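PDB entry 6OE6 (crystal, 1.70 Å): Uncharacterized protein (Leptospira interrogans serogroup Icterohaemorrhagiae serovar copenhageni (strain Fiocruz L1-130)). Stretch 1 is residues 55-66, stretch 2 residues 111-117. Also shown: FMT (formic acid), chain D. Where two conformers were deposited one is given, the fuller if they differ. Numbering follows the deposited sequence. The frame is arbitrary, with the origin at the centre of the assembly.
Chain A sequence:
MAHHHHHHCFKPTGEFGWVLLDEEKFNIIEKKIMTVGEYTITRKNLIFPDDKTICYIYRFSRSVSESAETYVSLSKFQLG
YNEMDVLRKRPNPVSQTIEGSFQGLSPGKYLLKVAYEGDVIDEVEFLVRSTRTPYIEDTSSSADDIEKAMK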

# COMPACT_ATOMS: atom_id res chain seq x y z
N CYS A 55 3.84 -4.96 4.13
CA CYS A 55 4.09 -5.75 2.92
C CYS A 55 2.81 -5.87 2.11
O CYS A 55 1.76 -6.20 2.66
CB CYS A 55 4.61 -7.15 3.26
SG CYS A 55 6.04 -7.15 4.34
N TYR A 56 2.90 -5.62 0.80
CA TYR A 56 1.71 -5.73 -0.03
C TYR A 56 1.95 -6.70 -1.19
O TYR A 56 3.08 -7.00 -1.59
CB TYR A 56 1.24 -4.36 -0.59
CG TYR A 56 2.13 -3.85 -1.71
CD1 TYR A 56 1.87 -4.19 -3.04
CD2 TYR A 56 3.22 -3.06 -1.44
CE1 TYR A 56 2.70 -3.76 -4.06
CE2 TYR A 56 4.05 -2.62 -2.44
CZ TYR A 56 3.79 -2.97 -3.75
OH TYR A 56 4.64 -2.52 -4.75
N ILE A 57 0.83 -7.20 -1.68
CA ILE A 57 0.79 -7.93 -2.93
C ILE A 57 -0.30 -7.27 -3.76
O ILE A 57 -1.29 -6.77 -3.22
CB ILE A 57 0.53 -9.44 -2.71
CG1 ILE A 57 0.76 -10.22 -4.00
CG2 ILE A 57 -0.88 -9.68 -2.16
CD1 ILE A 57 0.81 -11.74 -3.79
N TYR A 58 -0.09 -7.22 -5.08
CA TYR A 58 -1.15 -6.80 -5.99
C TYR A 58 -1.39 -7.89 -7.02
O TYR A 58 -0.45 -8.31 -7.71
CB TYR A 58 -0.83 -5.47 -6.70
CG TYR A 58 -1.98 -5.02 -7.58
CD1 TYR A 58 -3.16 -4.55 -7.03
CD2 TYR A 58 -1.89 -5.10 -8.96
CE1 TYR A 58 -4.21 -4.16 -7.83
CE2 TYR A 58 -2.93 -4.70 -9.77
CZ TYR A 58 -4.09 -4.23 -9.20
OH TYR A 58 -5.14 -3.84 -10.00
N ARG A 59 -2.63 -8.35 -7.14
CA ARG A 59 -2.99 -9.35 -8.14
C ARG A 59 -3.73 -8.67 -9.27
O ARG A 59 -4.80 -8.09 -9.05
CB ARG A 59 -3.83 -10.47 -7.54
CG ARG A 59 -4.15 -11.57 -8.58
CD ARG A 59 -4.65 -12.87 -7.96
NE ARG A 59 -4.08 -13.10 -6.63
CZ ARG A 59 -4.80 -13.33 -5.54
NH1 ARG A 59 -6.12 -13.39 -5.61
NH2 ARG A 59 -4.19 -13.51 -4.37
N PHE A 60 -3.16 -8.73 -10.47
CA PHE A 60 -3.75 -8.08 -11.63
C PHE A 60 -5.03 -8.78 -12.06
O PHE A 60 -5.14 -10.01 -12.00
CB PHE A 60 -2.78 -8.06 -12.80
CG PHE A 60 -1.57 -7.21 -12.58
CD1 PHE A 60 -1.54 -5.90 -13.04
CD2 PHE A 60 -0.47 -7.71 -11.90
CE1 PHE A 60 -0.43 -5.11 -12.83
CE2 PHE A 60 0.64 -6.93 -11.68
CZ PHE A 60 0.66 -5.62 -12.14
N SER A 61 -6.00 -7.99 -12.51
CA SER A 61 -7.25 -8.56 -13.03
C SER A 61 -7.08 -9.23 -14.39
O SER A 61 -7.94 -10.02 -14.77
CB SER A 61 -8.32 -7.47 -13.13
OG SER A 61 -7.99 -6.55 -14.16
N ARG A 62 -6.01 -8.93 -15.12
CA ARG A 62 -5.73 -9.57 -16.40
C ARG A 62 -4.36 -10.23 -16.34
O ARG A 62 -3.56 -9.98 -15.43
CB ARG A 62 -5.80 -8.57 -17.55
N SER A 63 -4.07 -11.08 -17.32
CA SER A 63 -2.74 -11.67 -17.37
C SER A 63 -1.72 -10.61 -17.79
O SER A 63 -2.04 -9.66 -18.50
CB SER A 63 -2.70 -12.87 -18.32
OG SER A 63 -2.55 -12.45 -19.66
N VAL A 64 -0.49 -10.76 -17.29
CA VAL A 64 0.56 -9.77 -17.51
C VAL A 64 1.85 -10.47 -17.90
O VAL A 64 2.05 -11.66 -17.62
CB VAL A 64 0.80 -8.87 -16.27
CG1 VAL A 64 -0.42 -8.05 -15.96
CG2 VAL A 64 1.19 -9.71 -15.07
N SER A 65 2.73 -9.71 -18.54
CA SER A 65 4.02 -10.20 -18.99
C SER A 65 5.11 -9.73 -18.04
O SER A 65 5.08 -8.61 -17.54
CB SER A 65 4.32 -9.72 -20.41
OG SER A 65 5.66 -10.03 -20.76
N GLU A 66 6.10 -10.61 -17.82
CA GLU A 66 7.24 -10.25 -16.99
C GLU A 66 8.04 -9.10 -17.60
O GLU A 66 8.72 -8.36 -16.88
CB GLU A 66 8.12 -11.48 -16.77
CG GLU A 66 9.45 -11.24 -16.08
CD GLU A 66 10.00 -12.49 -15.42
OE1 GLU A 66 9.20 -13.40 -15.11
OE2 GLU A 66 11.24 -12.57 -15.22
N LEU A 111 -1.06 6.96 -0.53
CA LEU A 111 -1.77 6.52 -1.73
C LEU A 111 -0.78 5.71 -2.55
O LEU A 111 0.25 6.24 -2.98
CB LEU A 111 -2.30 7.72 -2.53
CG LEU A 111 -3.01 7.42 -3.86
CD1 LEU A 111 -4.28 6.60 -3.59
CD2 LEU A 111 -3.32 8.72 -4.61
N LEU A 112 -1.12 4.45 -2.79
CA LEU A 112 -0.28 3.54 -3.57
C LEU A 112 -0.97 3.36 -4.92
O LEU A 112 -2.15 3.01 -4.96
CB LEU A 112 -0.15 2.20 -2.85
CG LEU A 112 0.48 1.02 -3.59
CD1 LEU A 112 1.93 1.35 -4.02
CD2 LEU A 112 0.46 -0.19 -2.65
N LYS A 113 -0.26 3.65 -6.01
CA LYS A 113 -0.80 3.50 -7.35
C LYS A 113 -0.04 2.40 -8.07
O LYS A 113 1.16 2.22 -7.86
CB LYS A 113 -0.67 4.79 -8.15
CG LYS A 113 -1.45 6.00 -7.58
CD LYS A 113 -1.23 7.21 -8.46
CE LYS A 113 -1.83 8.46 -7.83
NZ LYS A 113 -1.78 9.57 -8.80
N VAL A 114 -0.74 1.68 -8.94
CA VAL A 114 -0.14 0.63 -9.77
C VAL A 114 -0.30 1.05 -11.23
O VAL A 114 -1.41 1.38 -11.67
CB VAL A 114 -0.79 -0.74 -9.53
CG1 VAL A 114 -0.17 -1.78 -10.52
CG2 VAL A 114 -0.63 -1.20 -8.07
N ALA A 115 0.81 1.06 -11.98
CA ALA A 115 0.79 1.42 -13.39
C ALA A 115 1.24 0.23 -14.22
O ALA A 115 2.19 -0.48 -13.86
CB ALA A 115 1.70 2.62 -13.67
N TYR A 116 0.56 0.02 -15.35
CA TYR A 116 0.87 -1.06 -16.26
C TYR A 116 0.85 -0.49 -17.67
O TYR A 116 -0.16 0.08 -18.08
CB TYR A 116 -0.13 -2.22 -16.12
CG TYR A 116 0.25 -3.46 -16.91
CD1 TYR A 116 1.32 -4.25 -16.51
CD2 TYR A 116 -0.46 -3.83 -18.03
CE1 TYR A 116 1.67 -5.39 -17.22
CE2 TYR A 116 -0.11 -4.96 -18.75
CZ TYR A 116 0.96 -5.74 -18.34
OH TYR A 116 1.31 -6.87 -19.04
N GLU A 117 1.98 -0.61 -18.37
CA GLU A 117 2.10 -0.19 -19.77
C GLU A 117 1.63 1.26 -19.96
O GLU A 117 0.96 1.59 -20.94
CB GLU A 117 1.32 -1.14 -20.68
CG GLU A 117 1.79 -2.59 -20.60
CD GLU A 117 3.02 -2.88 -21.45
OE1 GLU A 117 2.87 -3.53 -22.50
OE2 GLU A 117 4.13 -2.45 -21.07
C FMT D . 7.81 -1.33 -3.03
O1 FMT D . 8.62 -2.08 -2.51
O2 FMT D . 6.98 -1.72 -3.84

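The two stretches meet through their side chains rather than their backbones. Residues 55-59 and 111-116 are both strands, yet their closest CA atoms lie far apart: the CA atoms of Tyr56 and Leu112 are 10.1 Å apart and those of Tyr58 and Val114 8.4 Å. No backbone-to-backbone hydrogen bond joins them, and the gap is filled mostly by apolar groups. Because side chains alternate along a strand, Tyr56 and Tyr58 point toward stretch 2, while Cys55, Ile57 and Arg59 do not reach it. Leu112, Val114 and Tyr116 answer with the same two-residue spacing.

Tyr56 makes the first pairing. The methyl CD2 of Leu112 sits 4.1 Å from the centroid of the Tyr56 ring, only 8° off the ring normal, so a C-H group can rest on the pi cloud. A flat aromatic face suits a branched aliphatic tip, and both residues are buried. The polar end of the ring is satisfied separately: Tyr56 OH donates a hydrogen bond to O2 of the formic acid, 2.6 Å away, which approaches near the ring plane and leaves the face to leucine. The formic acid probably comes from the crystallisation liquor.

Two residues on, Tyr58 repeats the motif with Val114, whose CG2 lies 4.2 Å from the ring centroid and 15° off the normal. The other methyl, CG1, is 4.1 Å from Tyr58 CD2 and also 4.1 Å from Phe60 CE1. The beta-branched valine thus holds two methyls close to its backbone, and they meet two neighbouring rings on the same side. The hydroxyl of Tyr58 is hydrogen-bonded elsewhere in the structure.

Phe60 lies beyond the strand but still points toward stretch 2. Wholly apolar, its buried ring needs no polar partner. It meets Tyr116 obliquely, with centroids 5.7 Å apart and planes at 56°; the closest approach is 4.2 Å, from Phe60 CE1 to Tyr116 CD1.

Ser61 makes no contact, nor does Arg62 as modelled, its side chain ending at CB, and Ser63 turns its side chain away. Val64 then comes back toward Tyr116, placing CG1 4.0 Å from the ring centroid, over the face and 29° off the normal. This offset brings CG1 to 3.6 Å from Tyr116 CZ. Next, the backbone N of Ser65 donates a hydrogen bond to Tyr116 OH, 3.2 Å long with a near-straight angle of 162°. Here the side chain matters little, since the donor is an amide that any residue but proline possesses. Tyr116 suits its place because it combines a broad apolar ring, touching Phe60 and Val64, with a terminal hydroxyl that can anchor the loop.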